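Local coordinates for putative oxidoreductase (Thermus thermophilus, PDB 2ISM), which is of undefined function but is probably an oxidoreductase built as a six-bladed beta-propeller, with a calcium ion bound in the model, at residues I171-P176 and P182-L187; L103-V108 and L134-R139; W245-G250 and P255-P260; L82-P87 and I140-D145. All blocks are in the same frame, centred on the assembly; numbering follows the deposited sequence.

Contact 1: residues I171-P176 and P182-L187; sequences ILRLTP and PGNPFL
Arg173 carries most of this contact, reaching from the strand end at 171-174 to the loop residues Pro182, Gly183 and Asn184. The polar part is a meeting of two flat groups: the Asn184 amide lies at the edge of the guanidinium, the two planes only 25° apart. Asn184 CG is 4.0 Å from Arg173 NE and 3.9 Å from Arg173 O, which places the amide beside both the side chain and the backbone of the arginine. The Arg173 chain runs straight as far as CD and then bends (chi3 66°), turning NH2 toward Pro182 and Gly183. There Arg173 NH2 lies 2.9 Å from Pro182 O, but the angle is poor for a hydrogen bond, and it is 3.5 Å from Gly183 C. The apolar part is small: Thr175 CG2 meets Pro182 CD at 3.9 Å, the two side chains crossing at about a right angle, while Thr175 OG1 turns to the backbone N of Glu179. Arg173 NH1 forms a salt bridge with Asp145 OD2. Strand 170-174 lies between strands 148-151 and 196-199 of a four-stranded antiparallel blade, and the 182-187 loop folds back over it at the protein surface, where Arg173 and Asn184 both touch Tyr197 of strand 196-199.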
loop_
_atom_site.group_PDB
_atom_site.type_symbol
_atom_site.label_atom_id
_atom_site.label_comp_id
_atom_site.label_asym_id
_atom_site.label_seq_id
_atom_site.Cartn_x
_atom_site.Cartn_y
_atom_site.Cartn_z
ATOM N N ILE B 171 4.154 -11.243 -26.909
ATOM C CA ILE B 171 3.216 -11.140 -25.809
ATOM C C ILE B 171 1.941 -11.396 -26.603
ATOM O O ILE B 171 1.653 -10.695 -27.581
ATOM C CB ILE B 171 3.157 -9.749 -25.145
ATOM C CG1 ILE B 171 4.391 -9.545 -24.260
ATOM C CG2 ILE B 171 1.904 -9.652 -24.270
ATOM C CD1 ILE B 171 4.388 -8.230 -23.485
ATOM N N LEU B 172 1.208 -12.433 -26.218
ATOM C CA LEU B 172 -0.014 -12.795 -26.913
ATOM C C LEU B 172 -1.223 -12.384 -26.095
ATOM O O LEU B 172 -1.131 -12.236 -24.879
ATOM C CB LEU B 172 -0.048 -14.313 -27.138
ATOM C CG LEU B 172 1.259 -14.962 -27.623
ATOM C CD1 LEU B 172 1.116 -16.481 -27.615
ATOM C CD2 LEU B 172 1.603 -14.460 -29.011
ATOM N N ARG B 173 -2.356 -12.193 -26.767
ATOM C CA ARG B 173 -3.589 -11.840 -26.074
ATOM C C ARG B 173 -4.722 -12.686 -26.644
ATOM O O ARG B 173 -5.002 -12.649 -27.842
ATOM C CB ARG B 173 -3.926 -10.360 -26.229
ATOM C CG ARG B 173 -5.059 -9.942 -25.303
ATOM C CD ARG B 173 -5.412 -8.480 -25.450
ATOM N NE ARG B 173 -5.976 -8.199 -26.760
ATOM C CZ ARG B 173 -6.870 -7.246 -26.991
ATOM N NH1 ARG B 173 -7.300 -6.487 -25.997
ATOM N NH2 ARG B 173 -7.332 -7.050 -28.218
ATOM N N LEU B 174 -5.365 -13.448 -25.772
ATOM C CA LEU B 174 -6.432 -14.348 -26.178
ATOM C C LEU B 174 -7.687 -14.159 -25.335
ATOM O O LEU B 174 -7.660 -13.492 -24.308
ATOM C CB LEU B 174 -5.960 -15.789 -25.992
ATOM C CG LEU B 174 -4.512 -16.163 -26.322
ATOM C CD1 LEU B 174 -4.224 -17.559 -25.777
ATOM C CD2 LEU B 174 -4.281 -16.112 -27.826
ATOM N N THR B 175 -8.788 -14.756 -25.776
ATOM C CA THR B 175 -10.015 -14.702 -24.996
ATOM C C THR B 175 -9.778 -15.866 -24.036
ATOM O O THR B 175 -8.879 -16.682 -24.261
ATOM C CB THR B 175 -11.258 -15.026 -25.838
ATOM O OG1 THR B 175 -11.173 -16.379 -26.306
ATOM C CG2 THR B 175 -11.369 -14.075 -27.023
ATOM N N PRO B 176 -10.561 -15.959 -22.955
ATOM C CA PRO B 176 -10.355 -17.068 -22.018
ATOM C C PRO B 176 -10.524 -18.437 -22.679
ATOM O O PRO B 176 -10.065 -19.447 -22.154
ATOM C CB PRO B 176 -11.407 -16.803 -20.946
ATOM C CG PRO B 176 -11.467 -15.299 -20.923
ATOM C CD PRO B 176 -11.499 -14.969 -22.400
ATOM N N PRO B 182 -10.460 -10.219 -29.753
ATOM C CA PRO B 182 -10.963 -9.263 -30.740
ATOM C C PRO B 182 -10.253 -7.927 -30.574
ATOM O O PRO B 182 -9.956 -7.505 -29.457
ATOM C CB PRO B 182 -12.462 -9.191 -30.430
ATOM C CG PRO B 182 -12.544 -9.572 -28.977
ATOM C CD PRO B 182 -11.543 -10.695 -28.875
ATOM N N GLY B 183 -9.964 -7.272 -31.691
ATOM C CA GLY B 183 -9.275 -6.001 -31.620
ATOM C C GLY B 183 -7.763 -6.152 -31.617
ATOM O O GLY B 183 -7.053 -5.154 -31.538
ATOM N N ASN B 184 -7.258 -7.385 -31.684
ATOM C CA ASN B 184 -5.811 -7.588 -31.715
ATOM C C ASN B 184 -5.246 -6.847 -32.931
ATOM O O ASN B 184 -5.886 -6.774 -33.981
ATOM C CB ASN B 184 -5.459 -9.078 -31.782
ATOM C CG ASN B 184 -5.200 -9.685 -30.403
ATOM O OD1 ASN B 184 -4.820 -10.852 -30.290
ATOM N ND2 ASN B 184 -5.400 -8.895 -29.354
ATOM N N PRO B 185 -4.028 -6.301 -32.803
ATOM C CA PRO B 185 -3.325 -5.539 -33.841
ATOM C C PRO B 185 -3.067 -6.153 -35.216
ATOM O O PRO B 185 -3.013 -5.425 -36.209
ATOM C CB PRO B 185 -2.023 -5.146 -33.145
ATOM C CG PRO B 185 -1.763 -6.328 -32.265
ATOM C CD PRO B 185 -3.133 -6.563 -31.660
ATOM N N PHE B 186 -2.916 -7.471 -35.290
ATOM C CA PHE B 186 -2.607 -8.112 -36.567
ATOM C C PHE B 186 -3.668 -9.079 -37.061
ATOM O O PHE B 186 -3.385 -9.973 -37.862
ATOM C CB PHE B 186 -1.258 -8.827 -36.445
ATOM C CG PHE B 186 -0.154 -7.938 -35.945
ATOM C CD1 PHE B 186 0.339 -6.906 -36.738
ATOM C CD2 PHE B 186 0.368 -8.106 -34.664
ATOM C CE1 PHE B 186 1.337 -6.050 -36.265
ATOM C CE2 PHE B 186 1.367 -7.258 -34.179
ATOM C CZ PHE B 186 1.851 -6.226 -34.980
ATOM N N LEU B 187 -4.894 -8.881 -36.595
ATOM C CA LEU B 187 -6.016 -9.732 -36.959
ATOM C C LEU B 187 -6.259 -9.896 -38.459
ATOM O O LEU B 187 -6.628 -10.982 -38.916
ATOM C CB LEU B 187 -7.282 -9.206 -36.281
ATOM C CG LEU B 187 -8.056 -10.185 -35.392
ATOM C CD1 LEU B 187 -7.104 -11.134 -34.674
ATOM C CD2 LEU B 187 -8.889 -9.393 -34.396
#

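Contact 2: residues L103-V108 and L134-R139; sequences LRNQVV and LHSGGR
Asn105 and Ser136 meet in the interior between strand 104-112 and the loop that leads into strand 140-142, and the two side chains alone make the contact. The polar part is a matter of proximity: the Asn105 amide carbon CG stands 3.9 Å from Ser136 OG and 4.1 Å from Ser136 CB. Both CB atoms point toward the other segment. With Asn105 CG set beside its own backbone N (chi1 -78°), the amide spans much of the 7.3 Å between Asn105 CA and Ser136 CA. The hydroxyl has a firm partner besides: Ser136 OG is hydrogen-bonded to Ser75 OG. Apolar contact comes from around the asparagine, whose side chain packs against Tyr95 and Ile127, on the two neighbouring strands, and against Ala129 in the loop beyond. On the serine side, Gly137 and Gly138 follow with positive phi, so the chain changes course immediately after Ser136, and the Gly137 N-H is held by Asn203 OD1. The interface is small, 78 Å² in all, and gains its character from polarity more than from area. Two buried polar side chains adjoin here, one from a strand and one from the crossing between propeller blades, and the one clear bond of the serine hydroxyl is to Ser75 OG.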
loop_
_atom_site.group_PDB
_atom_site.type_symbol
_atom_site.label_atom_id
_atom_site.label_comp_id
_atom_site.label_asym_id
_atom_site.label_seq_id
_atom_site.Cartn_x
_atom_site.Cartn_y
_atom_site.Cartn_z
ATOM N N LEU B 103 8.135 -31.554 -28.620
ATOM C CA LEU B 103 8.547 -30.556 -27.644
ATOM C C LEU B 103 8.044 -29.161 -28.001
ATOM O O LEU B 103 8.374 -28.624 -29.058
ATOM C CB LEU B 103 10.075 -30.535 -27.535
ATOM C CG LEU B 103 10.707 -29.497 -26.601
ATOM C CD1 LEU B 103 10.309 -29.769 -25.153
ATOM C CD2 LEU B 103 12.218 -29.560 -26.748
ATOM N N ARG B 104 7.238 -28.574 -27.122
ATOM C CA ARG B 104 6.730 -27.230 -27.359
ATOM C C ARG B 104 6.101 -26.665 -26.091
ATOM O O ARG B 104 5.860 -27.395 -25.131
ATOM C CB ARG B 104 5.702 -27.228 -28.504
ATOM C CG ARG B 104 4.288 -27.684 -28.148
ATOM C CD ARG B 104 4.161 -29.195 -27.952
ATOM N NE ARG B 104 2.753 -29.604 -27.903
ATOM C CZ ARG B 104 2.331 -30.866 -27.846
ATOM N NH1 ARG B 104 3.202 -31.867 -27.826
ATOM N NH2 ARG B 104 1.032 -31.130 -27.820
ATOM N N ASN B 105 5.874 -25.356 -26.080
ATOM C CA ASN B 105 5.233 -24.717 -24.939
ATOM C C ASN B 105 3.747 -24.586 -25.274
ATOM O O ASN B 105 3.360 -24.552 -26.445
ATOM C CB ASN B 105 5.848 -23.336 -24.657
ATOM C CG ASN B 105 7.184 -23.426 -23.920
ATOM O OD1 ASN B 105 8.235 -23.038 -24.441
ATOM N ND2 ASN B 105 7.141 -23.940 -22.705
ATOM N N GLN B 106 2.913 -24.537 -24.247
ATOM C CA GLN B 106 1.481 -24.426 -24.452
ATOM C C GLN B 106 0.815 -23.880 -23.210
ATOM O O GLN B 106 1.391 -23.888 -22.125
ATOM C CB GLN B 106 0.879 -25.804 -24.754
ATOM C CG GLN B 106 1.270 -26.867 -23.743
ATOM C CD GLN B 106 0.532 -28.184 -23.932
ATOM O OE1 GLN B 106 0.335 -28.655 -25.055
ATOM N NE2 GLN B 106 0.140 -28.793 -22.825
ATOM N N VAL B 107 -0.404 -23.396 -23.391
ATOM C CA VAL B 107 -1.198 -22.903 -22.289
ATOM C C VAL B 107 -2.305 -23.929 -22.176
ATOM O O VAL B 107 -2.983 -24.226 -23.160
ATOM C CB VAL B 107 -1.836 -21.534 -22.582
ATOM C CG1 VAL B 107 -2.801 -21.176 -21.457
ATOM C CG2 VAL B 107 -0.754 -20.462 -22.699
ATOM N N VAL B 108 -2.465 -24.495 -20.991
ATOM C CA VAL B 108 -3.504 -25.483 -20.771
ATOM C C VAL B 108 -4.467 -24.938 -19.731
ATOM O O VAL B 108 -4.215 -23.907 -19.111
ATOM C CB VAL B 108 -2.922 -26.831 -20.277
ATOM C CG1 VAL B 108 -2.042 -27.438 -21.357
ATOM C CG2 VAL B 108 -2.126 -26.627 -18.991
ATOM N N LEU B 134 15.850 -23.158 -22.948
ATOM C CA LEU B 134 16.089 -21.753 -22.633
ATOM C C LEU B 134 15.125 -20.834 -23.373
ATOM O O LEU B 134 14.607 -21.183 -24.435
ATOM C CB LEU B 134 17.526 -21.374 -22.988
ATOM C CG LEU B 134 18.624 -22.276 -22.414
ATOM C CD1 LEU B 134 19.985 -21.754 -22.855
ATOM C CD2 LEU B 134 18.534 -22.312 -20.899
ATOM N N HIS B 135 14.893 -19.659 -22.795
ATOM C CA HIS B 135 14.012 -18.648 -23.372
ATOM C C HIS B 135 12.624 -19.151 -23.746
ATOM O O HIS B 135 12.215 -19.080 -24.910
ATOM C CB HIS B 135 14.667 -18.001 -24.597
ATOM C CG HIS B 135 15.936 -17.265 -24.287
ATOM N ND1 HIS B 135 16.570 -16.458 -25.210
ATOM C CD2 HIS B 135 16.703 -17.235 -23.172
ATOM C CE1 HIS B 135 17.673 -15.966 -24.675
ATOM N NE2 HIS B 135 17.778 -16.421 -23.439
ATOM N N SER B 136 11.897 -19.647 -22.749
ATOM C CA SER B 136 10.543 -20.147 -22.958
ATOM C C SER B 136 9.470 -19.162 -22.492
ATOM O O SER B 136 8.282 -19.456 -22.595
ATOM C CB SER B 136 10.348 -21.481 -22.229
ATOM O OG SER B 136 10.896 -22.555 -22.976
ATOM N N GLY B 137 9.880 -17.999 -21.986
ATOM C CA GLY B 137 8.904 -17.025 -21.504
ATOM C C GLY B 137 8.079 -17.685 -20.416
ATOM O O GLY B 137 8.649 -18.220 -19.465
ATOM N N GLY B 138 6.751 -17.630 -20.524
ATOM C CA GLY B 138 5.927 -18.320 -19.549
ATOM C C GLY B 138 4.978 -17.603 -18.611
ATOM O O GLY B 138 4.193 -18.268 -17.936
ATOM N N ARG B 139 5.028 -16.276 -18.550
ATOM C CA ARG B 139 4.148 -15.538 -17.650
ATOM C C ARG B 139 2.766 -15.363 -18.278
ATOM O O ARG B 139 2.646 -14.971 -19.439
ATOM C CB ARG B 139 4.756 -14.163 -17.335
ATOM C CG ARG B 139 4.011 -13.364 -16.270
ATOM C CD ARG B 139 4.108 -14.033 -14.904
ATOM N NE ARG B 139 5.492 -14.182 -14.461
ATOM C CZ ARG B 139 5.865 -14.920 -13.418
ATOM N NH1 ARG B 139 4.954 -15.571 -12.716
ATOM N NH2 ARG B 139 7.148 -15.024 -13.085
#

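Contact 3: residues W245-G250 and P255-P260; sequences WPRVVG and PRYRDP
The backbone from Arg247 to Gly250 runs beside that from Tyr257 to Pro260 in nearly the same direction, 23° apart, with Val248 CA 7.5 Å from Tyr257 CA and Gly250 CA 6.8 Å from Asp259 CA. Tyr257 is the main side chain. Its ring is flanked on both faces: Arg256 CB lies over the centre of one, and Arg247 CB stands 4.0 Å above the other, offset toward the rim. Val248 meets the ring obliquely, its CG2 coming within 3.3 Å of Tyr257 CD2; this branch sits beside the valine's backbone N, CG1 being anti to it (chi1 -162°). Arg247 CG passes 3.9 Å from Tyr257 OH, and a bend at chi2 then sets the course of CD and the end group. The Arg247 guanidinium is nearly perpendicular to the ring, at 86°, and pairs with Glu159 through NH1. Further along, Gly250 O rests 3.3 Å from Pro260 CD, while Asp259 OD1 takes a hydrogen bond from Gly252 N. Pro260 packs on Glu233, which with Tyr243 belongs to the metal site. The arrangement is a long loop, between strands 232-237 and 262-264, whose two nearly parallel runs pack together beside the calcium site of a beta-propeller blade.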
loop_
_atom_site.group_PDB
_atom_site.type_symbol
_atom_site.label_atom_id
_atom_site.label_comp_id
_atom_site.label_asym_id
_atom_site.label_seq_id
_atom_site.Cartn_x
_atom_site.Cartn_y
_atom_site.Cartn_z
ATOM N N TRP B 245 13.991 -6.303 -29.941
ATOM C CA TRP B 245 14.850 -7.485 -29.979
ATOM C C TRP B 245 14.672 -8.259 -31.286
ATOM O O TRP B 245 13.546 -8.505 -31.714
ATOM C CB TRP B 245 14.547 -8.407 -28.787
ATOM C CG TRP B 245 15.421 -9.633 -28.748
ATOM C CD1 TRP B 245 15.057 -10.915 -29.052
ATOM C CD2 TRP B 245 16.816 -9.681 -28.406
ATOM N NE1 TRP B 245 16.139 -11.760 -28.920
ATOM C CE2 TRP B 245 17.228 -11.029 -28.526
ATOM C CE3 TRP B 245 17.755 -8.716 -28.011
ATOM C CZ2 TRP B 245 18.545 -11.436 -28.264
ATOM C CZ3 TRP B 245 19.065 -9.122 -27.750
ATOM C CH2 TRP B 245 19.446 -10.472 -27.879
ATOM N N PRO B 246 15.784 -8.651 -31.945
ATOM C CA PRO B 246 17.191 -8.449 -31.575
ATOM C C PRO B 246 17.837 -7.274 -32.316
ATOM O O PRO B 246 19.053 -7.082 -32.246
ATOM C CB PRO B 246 17.826 -9.768 -31.971
ATOM C CG PRO B 246 17.146 -10.040 -33.272
ATOM C CD PRO B 246 15.682 -9.678 -33.001
ATOM N N ARG B 247 17.023 -6.500 -33.026
ATOM C CA ARG B 247 17.509 -5.352 -33.787
ATOM C C ARG B 247 18.067 -4.279 -32.861
ATOM O O ARG B 247 19.071 -3.634 -33.171
ATOM C CB ARG B 247 16.372 -4.741 -34.606
ATOM C CG ARG B 247 15.528 -5.734 -35.394
ATOM C CD ARG B 247 16.169 -6.114 -36.718
ATOM N NE ARG B 247 15.195 -6.725 -37.622
ATOM C CZ ARG B 247 15.049 -8.034 -37.814
ATOM N NH1 ARG B 247 15.819 -8.901 -37.172
ATOM N NH2 ARG B 247 14.117 -8.475 -38.647
ATOM N N VAL B 248 17.407 -4.093 -31.722
ATOM C CA VAL B 248 17.807 -3.078 -30.756
ATOM C C VAL B 248 18.005 -3.640 -29.354
ATOM O O VAL B 248 17.262 -4.519 -28.915
ATOM C CB VAL B 248 16.737 -1.971 -30.645
ATOM C CG1 VAL B 248 17.334 -0.726 -30.014
ATOM C CG2 VAL B 248 16.151 -1.673 -32.010
ATOM N N VAL B 249 19.009 -3.116 -28.660
ATOM C CA VAL B 249 19.313 -3.503 -27.285
ATOM C C VAL B 249 19.367 -2.194 -26.502
ATOM O O VAL B 249 20.164 -1.310 -26.818
ATOM C CB VAL B 249 20.682 -4.219 -27.179
ATOM C CG1 VAL B 249 21.029 -4.468 -25.716
ATOM C CG2 VAL B 249 20.640 -5.534 -27.940
ATOM N N GLY B 250 18.512 -2.068 -25.493
ATOM C CA GLY B 250 18.475 -0.847 -24.707
ATOM C C GLY B 250 17.641 0.194 -25.429
ATOM O O GLY B 250 16.583 -0.125 -25.972
ATOM N N PRO B 255 12.419 5.006 -34.397
ATOM C CA PRO B 255 11.013 5.062 -33.983
ATOM C C PRO B 255 10.228 3.771 -34.217
ATOM O O PRO B 255 9.194 3.548 -33.589
ATOM C CB PRO B 255 10.466 6.238 -34.791
ATOM C CG PRO B 255 11.256 6.153 -36.058
ATOM C CD PRO B 255 12.662 5.902 -35.544
ATOM N N ARG B 256 10.717 2.928 -35.121
ATOM C CA ARG B 256 10.054 1.659 -35.423
ATOM C C ARG B 256 10.057 0.733 -34.210
ATOM O O ARG B 256 9.169 -0.103 -34.055
ATOM C CB ARG B 256 10.751 0.947 -36.586
ATOM C CG ARG B 256 10.629 1.632 -37.937
ATOM C CD ARG B 256 11.344 0.809 -39.001
ATOM N NE ARG B 256 12.759 0.645 -38.676
ATOM C CZ ARG B 256 13.562 -0.253 -39.239
ATOM N NH1 ARG B 256 13.094 -1.082 -40.162
ATOM N NH2 ARG B 256 14.834 -0.326 -38.874
ATOM N N TYR B 257 11.068 0.876 -33.360
ATOM C CA TYR B 257 11.185 0.041 -32.171
ATOM C C TYR B 257 11.029 0.905 -30.931
ATOM O O TYR B 257 11.694 1.932 -30.790
ATOM C CB TYR B 257 12.538 -0.667 -32.176
ATOM C CG TYR B 257 12.821 -1.330 -33.503
ATOM C CD1 TYR B 257 12.004 -2.356 -33.976
ATOM C CD2 TYR B 257 13.870 -0.896 -34.314
ATOM C CE1 TYR B 257 12.219 -2.930 -35.222
ATOM C CE2 TYR B 257 14.094 -1.467 -35.564
ATOM C CZ TYR B 257 13.264 -2.481 -36.011
ATOM O OH TYR B 257 13.478 -3.047 -37.246
ATOM N N ARG B 258 10.144 0.483 -30.036
ATOM C CA ARG B 258 9.873 1.232 -28.818
ATOM C C ARG B 258 10.911 0.991 -27.727
ATOM O O ARG B 258 11.237 -0.157 -27.411
ATOM C CB ARG B 258 8.476 0.880 -28.306
ATOM C CG ARG B 258 7.393 1.034 -29.364
ATOM C CD ARG B 258 6.019 0.760 -28.792
ATOM N NE ARG B 258 5.608 1.775 -27.822
ATOM C CZ ARG B 258 5.045 2.938 -28.139
ATOM N NH1 ARG B 258 4.818 3.249 -29.408
ATOM N NH2 ARG B 258 4.699 3.792 -27.182
ATOM N N ASP B 259 11.427 2.080 -27.155
ATOM C CA ASP B 259 12.428 1.988 -26.097
ATOM C C ASP B 259 11.789 1.542 -24.793
ATOM O O ASP B 259 10.589 1.718 -24.576
ATOM C CB ASP B 259 13.106 3.340 -25.844
ATOM C CG ASP B 259 13.899 3.839 -27.031
ATOM O OD1 ASP B 259 14.514 3.014 -27.738
ATOM O OD2 ASP B 259 13.921 5.070 -27.241
ATOM N N PRO B 260 12.589 0.950 -23.902
ATOM C CA PRO B 260 12.031 0.509 -22.624
ATOM C C PRO B 260 11.786 1.697 -21.699
ATOM O O PRO B 260 12.397 2.759 -21.853
ATOM C CB PRO B 260 13.107 -0.432 -22.088
ATOM C CG PRO B 260 14.367 0.137 -22.663
ATOM C CD PRO B 260 13.961 0.447 -24.080
#

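Contact 4: residues L82-P87 and I140-D145; sequences LHPRFP and IAFGPD
Pro84 sets its CG and CD over one face of the Phe142 ring where two neighbouring blades of the beta-propeller meet: the turn after strand 77-82 of one blade packs on strand 140-142, the first strand of the next. The proline crosses the phenylalanine at about a right angle in a CH-pi contact, with Pro84 CD 3.5 Å from the Phe142 ring centroid and only 10° off the normal. Pro84 CG sits closer to the root of the ring, 3.4 Å from Phe142 CD1. Phe142 CG lies beside its backbone N (chi1 -73°), which carries the ring across to the turn. From another direction, oblique to the ring, Leu82 O approaches Phe142 CD2 at 3.2 Å, and the backbone at His83 lies near CE2. The ring also meets Tyr93, from strand 92-98, edge to face, so the blade contributes both its turn and its second strand to holding Phe142. The proline is presented by a type I beta turn from His83 to Phe86, closed by Phe86 N to His83 O at 3.0 Å. The Phe86 ring lies between Leu82 CD2 and Pro87 CB. His83 CE1 stands 3.3 Å above the Arg85 guanidinium plane, offset toward the rim, and Arg85 N donates a nearly straight hydrogen bond to His83 ND1 in the ring plane (2.9 Å, 169°).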
loop_
_atom_site.group_PDB
_atom_site.type_symbol
_atom_site.label_atom_id
_atom_site.label_comp_id
_atom_site.label_asym_id
_atom_site.label_seq_id
_atom_site.Cartn_x
_atom_site.Cartn_y
_atom_site.Cartn_z
ATOM N N LEU B 82 -6.001 -17.914 -12.607
ATOM C CA LEU B 82 -7.379 -18.379 -12.479
ATOM C C LEU B 82 -8.253 -17.684 -13.519
ATOM O O LEU B 82 -7.977 -16.547 -13.909
ATOM C CB LEU B 82 -7.929 -18.059 -11.080
ATOM C CG LEU B 82 -7.157 -18.536 -9.850
ATOM C CD1 LEU B 82 -7.869 -18.053 -8.594
ATOM C CD2 LEU B 82 -7.057 -20.053 -9.847
ATOM N N HIS B 83 -9.299 -18.370 -13.967
ATOM C CA HIS B 83 -10.229 -17.798 -14.935
ATOM C C HIS B 83 -10.804 -16.541 -14.280
ATOM O O HIS B 83 -11.026 -16.518 -13.075
ATOM C CB HIS B 83 -11.350 -18.803 -15.234
ATOM C CG HIS B 83 -12.280 -18.374 -16.325
ATOM N ND1 HIS B 83 -13.146 -17.310 -16.191
ATOM C CD2 HIS B 83 -12.479 -18.867 -17.571
ATOM C CE1 HIS B 83 -13.840 -17.167 -17.307
ATOM N NE2 HIS B 83 -13.453 -18.099 -18.160
ATOM N N PRO B 84 -11.036 -15.473 -15.061
ATOM C CA PRO B 84 -11.586 -14.233 -14.500
ATOM C C PRO B 84 -12.871 -14.421 -13.687
ATOM O O PRO B 84 -13.116 -13.686 -12.728
ATOM C CB PRO B 84 -11.808 -13.368 -15.738
ATOM C CG PRO B 84 -10.683 -13.779 -16.619
ATOM C CD PRO B 84 -10.704 -15.296 -16.484
ATOM N N ARG B 85 -13.686 -15.398 -14.074
ATOM C CA ARG B 85 -14.944 -15.667 -13.377
ATOM C C ARG B 85 -14.885 -16.917 -12.496
ATOM O O ARG B 85 -15.894 -17.587 -12.272
ATOM C CB ARG B 85 -16.088 -15.789 -14.388
ATOM C CG ARG B 85 -16.286 -14.529 -15.226
ATOM C CD ARG B 85 -17.625 -14.518 -15.952
ATOM N NE ARG B 85 -17.737 -15.561 -16.969
ATOM C CZ ARG B 85 -16.984 -15.624 -18.063
ATOM N NH1 ARG B 85 -16.056 -14.704 -18.289
ATOM N NH2 ARG B 85 -17.167 -16.603 -18.939
ATOM N N PHE B 86 -13.693 -17.221 -12.000
ATOM C CA PHE B 86 -13.470 -18.370 -11.120
ATOM C C PHE B 86 -14.220 -18.094 -9.813
ATOM O O PHE B 86 -14.193 -16.975 -9.309
ATOM C CB PHE B 86 -11.967 -18.493 -10.848
ATOM C CG PHE B 86 -11.580 -19.703 -10.053
ATOM C CD1 PHE B 86 -11.312 -20.913 -10.688
ATOM C CD2 PHE B 86 -11.468 -19.633 -8.669
ATOM C CE1 PHE B 86 -10.934 -22.038 -9.954
ATOM C CE2 PHE B 86 -11.092 -20.753 -7.926
ATOM C CZ PHE B 86 -10.824 -21.957 -8.572
ATOM N N PRO B 87 -14.892 -19.111 -9.227
ATOM C CA PRO B 87 -15.032 -20.499 -9.675
ATOM C C PRO B 87 -16.268 -20.816 -10.529
ATOM O O PRO B 87 -16.476 -21.974 -10.896
ATOM C CB PRO B 87 -15.039 -21.264 -8.356
ATOM C CG PRO B 87 -15.843 -20.365 -7.488
ATOM C CD PRO B 87 -15.301 -18.979 -7.820
ATOM N N ILE B 140 1.720 -15.680 -17.523
ATOM C CA ILE B 140 0.369 -15.514 -18.037
ATOM C C ILE B 140 -0.474 -14.811 -16.993
ATOM O O ILE B 140 -0.244 -14.964 -15.797
ATOM C CB ILE B 140 -0.310 -16.863 -18.402
ATOM C CG1 ILE B 140 -0.516 -17.724 -17.151
ATOM C CG2 ILE B 140 0.521 -17.596 -19.435
ATOM C CD1 ILE B 140 -1.374 -18.980 -17.402
ATOM N N ALA B 141 -1.451 -14.037 -17.452
ATOM C CA ALA B 141 -2.317 -13.313 -16.541
ATOM C C ALA B 141 -3.478 -12.705 -17.300
ATOM O O ALA B 141 -3.356 -12.369 -18.477
ATOM C CB ALA B 141 -1.533 -12.209 -15.838
ATOM N N PHE B 142 -4.606 -12.569 -16.616
ATOM C CA PHE B 142 -5.787 -11.975 -17.217
ATOM C C PHE B 142 -5.760 -10.489 -16.891
ATOM O O PHE B 142 -5.597 -10.099 -15.733
ATOM C CB PHE B 142 -7.037 -12.648 -16.659
ATOM C CG PHE B 142 -7.253 -14.041 -17.195
ATOM C CD1 PHE B 142 -7.892 -14.236 -18.417
ATOM C CD2 PHE B 142 -6.772 -15.148 -16.506
ATOM C CE1 PHE B 142 -8.050 -15.518 -18.948
ATOM C CE2 PHE B 142 -6.922 -16.438 -17.025
ATOM C CZ PHE B 142 -7.561 -16.625 -18.249
ATOM N N GLY B 143 -5.899 -9.661 -17.918
ATOM C CA GLY B 143 -5.860 -8.224 -17.712
ATOM C C GLY B 143 -7.190 -7.592 -17.356
ATOM O O GLY B 143 -8.198 -8.289 -17.213
ATOM N N PRO B 144 -7.216 -6.258 -17.199
ATOM C CA PRO B 144 -8.423 -5.498 -16.855
ATOM C C PRO B 144 -9.529 -5.692 -17.885
ATOM O O PRO B 144 -10.707 -5.491 -17.590
ATOM C CB PRO B 144 -7.927 -4.051 -16.834
ATOM C CG PRO B 144 -6.496 -4.183 -16.435
ATOM C CD PRO B 144 -6.037 -5.376 -17.240
ATOM N N ASP B 145 -9.138 -6.067 -19.100
ATOM C CA ASP B 145 -10.090 -6.279 -20.179
ATOM C C ASP B 145 -10.639 -7.703 -20.180
ATOM O O ASP B 145 -11.428 -8.067 -21.046
ATOM C CB ASP B 145 -9.435 -5.976 -21.534
ATOM C CG ASP B 145 -8.147 -6.760 -21.754
ATOM O OD1 ASP B 145 -7.856 -7.683 -20.961
ATOM O OD2 ASP B 145 -7.429 -6.452 -22.727
#

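Overall arrangement
The four contacts fall in three consecutive blades of the propeller. Contact 2 is nested in the loop closed by contact 4, both joining the blade running from strand 77-82 to strand 117-127 to the chain entering the next; contacts 1 and 3 follow in order. Contacts 1 and 4 are closest, with centres 15 Å apart, and share the blade from strand 140-142 to strand 196-199: a salt bridge joins them, and Pro176 packs on His83 and Phe142. Contact 2, about 18 Å from contact 1 between centres, lies deeper in the chain. Contact 3, by the calcium ion in the following blade, has its centre about 30 Å from that of contact 4. Contacts 2 and 4 thus tie one blade to the next, while contacts 1 and 3 hold loops within their own blades.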